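Local coordinates for 2-methyl-aconitate isomerase (PDB 5K87), which catalyses the isomerization of 2-methyl-trans-aconitate to 2-methyl-cis-aconitate in the breakdown of propionate through the 2-methylcitrate cycle, at residues 73-78 with 93-98. The protein carries 1 engineered substitution. Residues are numbered along the deposited sequence; the frame is centred on the assembly and turned at random.
Sequences TSETVI and FGQVSI. Engineered in segment 73-78: Glu75 (natural residue Lys).
Thr76 and Gly94 form the antiparallel hydrogen-bonded pair between strands 75-81 and 89-96, Gly94 N lying 2.9 Å from Thr76 O in a nearly straight bond (174°). Gly94 O takes two donors from Thr76: the backbone N, in the carbonyl plane, and the hydroxyl, with OG1 3.1 Å from Gly94 O. A chi1 of 60° sets OG1 between the backbone N and the carbonyl carbon, within reach of that oxygen, while CG2 meets Val96 CG2 at 3.8 Å, and the side chain also packs on Leu49 and Ile53, on the side of helix 43-53. An alanine in place of Thr76 would probably leave Gly94 O with the backbone N as its one donor from this strand and open a gap beside Val96 CG2. Two residues back along the chain from Thr76, Ser74 makes two bonds to Val96: Val96 N donates to Ser74 O, and Ser74 OG donates to Val96 O at 2.8 Å. Gln62 also bonds that hydroxyl. On the face opposite Thr76, the Phe93 ring receives Glu75 CB at its edge, 3.7 Å from CE1, and the carboxylate plane stands 78° from the ring. Glu75, an engineered replacement of the natural lysine, runs extended beyond CG; a water donates both to its OE2 and to OE1 of Gln95, whose NE2 bonds Ser71 O. Glu75 OE2 also approaches a bound malonate, and its side chain neighbours Cys109, a probable proton donor/acceptor. The contact is thus an antiparallel beta hairpin of the PrpF family whose first strand begins in the substrate-binding segment, with Glu75 facing the active site.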
ATOM      1  N   THR A  73       4.188   6.201   0.875  1.00 11.11           N
ATOM      2  CA  THR A  73       2.839   6.160   0.313  1.00 11.02           C
ATOM      3  C   THR A  73       1.798   6.702   1.286  1.00 12.10           C
ATOM      4  O   THR A  73       0.617   6.370   1.163  1.00 15.47           O
ATOM      5  CB  THR A  73       2.415   4.735  -0.105  1.00 12.30           C
ATOM      6  OG1 THR A  73       2.401   3.876   1.042  1.00 13.66           O
ATOM      7  CG2 THR A  73       3.354   4.164  -1.150  1.00 13.61           C
ATOM      8  N   SER A  74       2.211   7.531   2.243  1.00 10.94           N
ATOM      9  CA  SER A  74       1.276   8.156   3.176  1.00 11.03           C
ATOM     10  C   SER A  74       1.566   9.651   3.142  1.00 10.67           C
ATOM     11  O   SER A  74       2.065  10.240   4.101  1.00 12.12           O
ATOM     12  CB  SER A  74       1.440   7.559   4.578  1.00 11.28           C
ATOM     13  OG  SER A  74       0.392   7.966   5.460  1.00 11.56           O
ATOM     14  N   GLU A  75       1.264  10.242   1.984  1.00 11.14           N
ATOM     15  CA  GLU A  75       1.797  11.538   1.574  1.00 11.42           C
ATOM     16  C   GLU A  75       0.716  12.385   0.933  1.00 11.35           C
ATOM     17  O   GLU A  75      -0.069  11.890   0.108  1.00 11.10           O
ATOM     18  CB  GLU A  75       2.963  11.362   0.586  1.00 11.88           C
ATOM     19  CG  GLU A  75       4.164  10.657   1.200  1.00 13.34           C
ATOM     20  CD  GLU A  75       5.441  10.763   0.393  1.00 14.10           C
ATOM     21  OE1 GLU A  75       5.424  11.193  -0.771  1.00 16.71           O
ATOM     22  OE2 GLU A  75       6.503  10.415   0.945  1.00 16.69           O
ATOM     23  N   THR A  76       0.701  13.666   1.294  1.00 10.46           N
ATOM     24  CA  THR A  76      -0.225  14.624   0.716  1.00 10.90           C
ATOM     25  C   THR A  76       0.497  15.891   0.301  1.00 10.20           C
ATOM     26  O   THR A  76       1.533  16.255   0.875  1.00 11.46           O
ATOM     27  CB  THR A  76      -1.352  14.978   1.700  1.00 11.69           C
ATOM     28  OG1 THR A  76      -0.793  15.561   2.890  1.00 13.42           O
ATOM     29  CG2 THR A  76      -2.162  13.724   2.056  1.00 13.65           C
ATOM     30  N   VAL A  77      -0.062  16.560  -0.701  1.00 10.32           N
ATOM     31  CA  VAL A  77       0.541  17.758  -1.267  1.00 10.12           C
ATOM     32  C   VAL A  77      -0.556  18.775  -1.547  1.00 10.15           C
ATOM     33  O   VAL A  77      -1.603  18.431  -2.111  1.00 11.09           O
ATOM     34  CB  VAL A  77       1.267  17.428  -2.590  1.00 11.15           C
ATOM     35  CG1 VAL A  77       1.738  18.691  -3.290  1.00 12.46           C
ATOM     36  CG2 VAL A  77       2.432  16.474  -2.350  1.00 12.13           C
ATOM     37  N   ILE A  78      -0.328  20.022  -1.138  1.00 10.15           N
ATOM     38  CA  ILE A  78      -1.233  21.117  -1.467  1.00 11.30           C
ATOM     39  C   ILE A  78      -0.464  22.170  -2.251  1.00 10.39           C
ATOM     40  O   ILE A  78       0.570  22.664  -1.790  1.00 11.64           O
ATOM     41  CB  ILE A  78      -1.843  21.748  -0.202  1.00 11.11           C
ATOM     42  CG1 ILE A  78      -2.696  20.718   0.543  1.00 12.98           C
ATOM     43  CG2 ILE A  78      -2.683  22.982  -0.554  1.00 12.56           C
ATOM     44  CD1 ILE A  78      -3.110  21.162   1.930  1.00 15.08           C
ATOM     45  N   PHE A  93       4.044  20.088   1.615  1.00 10.70           N
ATOM     46  CA  PHE A  93       4.058  18.646   1.760  1.00 10.81           C
ATOM     47  C   PHE A  93       3.625  18.259   3.163  1.00 11.51           C
ATOM     48  O   PHE A  93       4.173  18.770   4.154  1.00 11.96           O
ATOM     49  CB  PHE A  93       5.462  18.107   1.507  1.00 11.26           C
ATOM     50  CG  PHE A  93       5.607  16.659   1.834  1.00 11.15           C
ATOM     51  CD1 PHE A  93       4.869  15.709   1.145  1.00 12.77           C
ATOM     52  CD2 PHE A  93       6.462  16.235   2.835  1.00 12.35           C
ATOM     53  CE1 PHE A  93       4.976  14.358   1.443  1.00 13.15           C
ATOM     54  CE2 PHE A  93       6.573  14.881   3.132  1.00 13.38           C
ATOM     55  CZ  PHE A  93       5.826  13.948   2.435  1.00 14.59           C
ATOM     56  N   GLY A  94       2.659  17.354   3.257  1.00 10.49           N
ATOM     57  CA  GLY A  94       2.208  16.829   4.535  1.00 12.09           C
ATOM     58  C   GLY A  94       2.505  15.348   4.656  1.00 11.72           C
ATOM     59  O   GLY A  94       1.972  14.530   3.894  1.00 12.60           O
ATOM     60  N   GLN A  95       3.373  14.998   5.598  1.00 11.16           N
ATOM     61  CA  GLN A  95       3.698  13.612   5.882  1.00 11.87           C
ATOM     62  C   GLN A  95       2.649  13.099   6.858  1.00 11.57           C
ATOM     63  O   GLN A  95       2.581  13.559   8.003  1.00 12.63           O
ATOM     64  CB  GLN A  95       5.082  13.518   6.523  1.00 12.71           C
ATOM     65  CG  GLN A  95       5.529  12.085   6.813  1.00 14.59           C
ATOM     66  CD  GLN A  95       5.868  11.332   5.549  1.00 15.63           C
ATOM     67  OE1 GLN A  95       6.592  11.843   4.705  1.00 17.58           O
ATOM     68  NE2 GLN A  95       5.336  10.123   5.400  1.00 16.23           N
ATOM     69  N   VAL A  96       1.812  12.169   6.412  1.00 11.26           N
ATOM     70  CA  VAL A  96       0.679  11.730   7.214  1.00 11.63           C
ATOM     71  C   VAL A  96       1.081  10.528   8.052  1.00 11.91           C
ATOM     72  O   VAL A  96       1.466   9.494   7.523  1.00 12.10           O
ATOM     73  CB  VAL A  96      -0.533  11.395   6.326  1.00 11.10           C
ATOM     74  CG1 VAL A  96      -1.706  10.966   7.185  1.00 13.37           C
ATOM     75  CG2 VAL A  96      -0.902  12.602   5.470  1.00 13.51           C
ATOM     76  N   SER A  97       1.014  10.672   9.373  1.00 11.81           N
ATOM     77  CA  SER A  97       1.348   9.570  10.263  0.70 13.30           C
ATOM     78  C   SER A  97       0.416   8.395  10.002  1.00 12.03           C
ATOM     79  O   SER A  97      -0.773   8.587   9.764  1.00 12.39           O
ATOM     80  CB  SER A  97       1.202  10.008  11.716  0.70 14.62           C
ATOM     81  OG  SER A  97       1.405   8.919  12.597  0.70 15.02           O
ATOM     82  N   ILE A  98       0.953   7.183  10.048  1.00 11.97           N
ATOM     83  CA  ILE A  98       0.111   6.004   9.907  1.00 14.00           C
ATOM     84  C   ILE A  98      -0.648   5.720  11.199  1.00 13.62           C
ATOM     85  O   ILE A  98      -1.832   5.376  11.170  1.00 15.79           O
ATOM     86  CB  ILE A  98       0.946   4.786   9.491  1.00 13.79           C
ATOM     87  CG1 ILE A  98       1.542   5.017   8.099  1.00 16.31           C
ATOM     88  CG2 ILE A  98       0.110   3.514   9.514  1.00 14.88           C
ATOM     89  CD1 ILE A  98       2.647   4.043   7.717  1.00 18.93           C
TER
HETATM   90  O   HOH W   1       8.170  10.587   3.121  1.00 21.09           O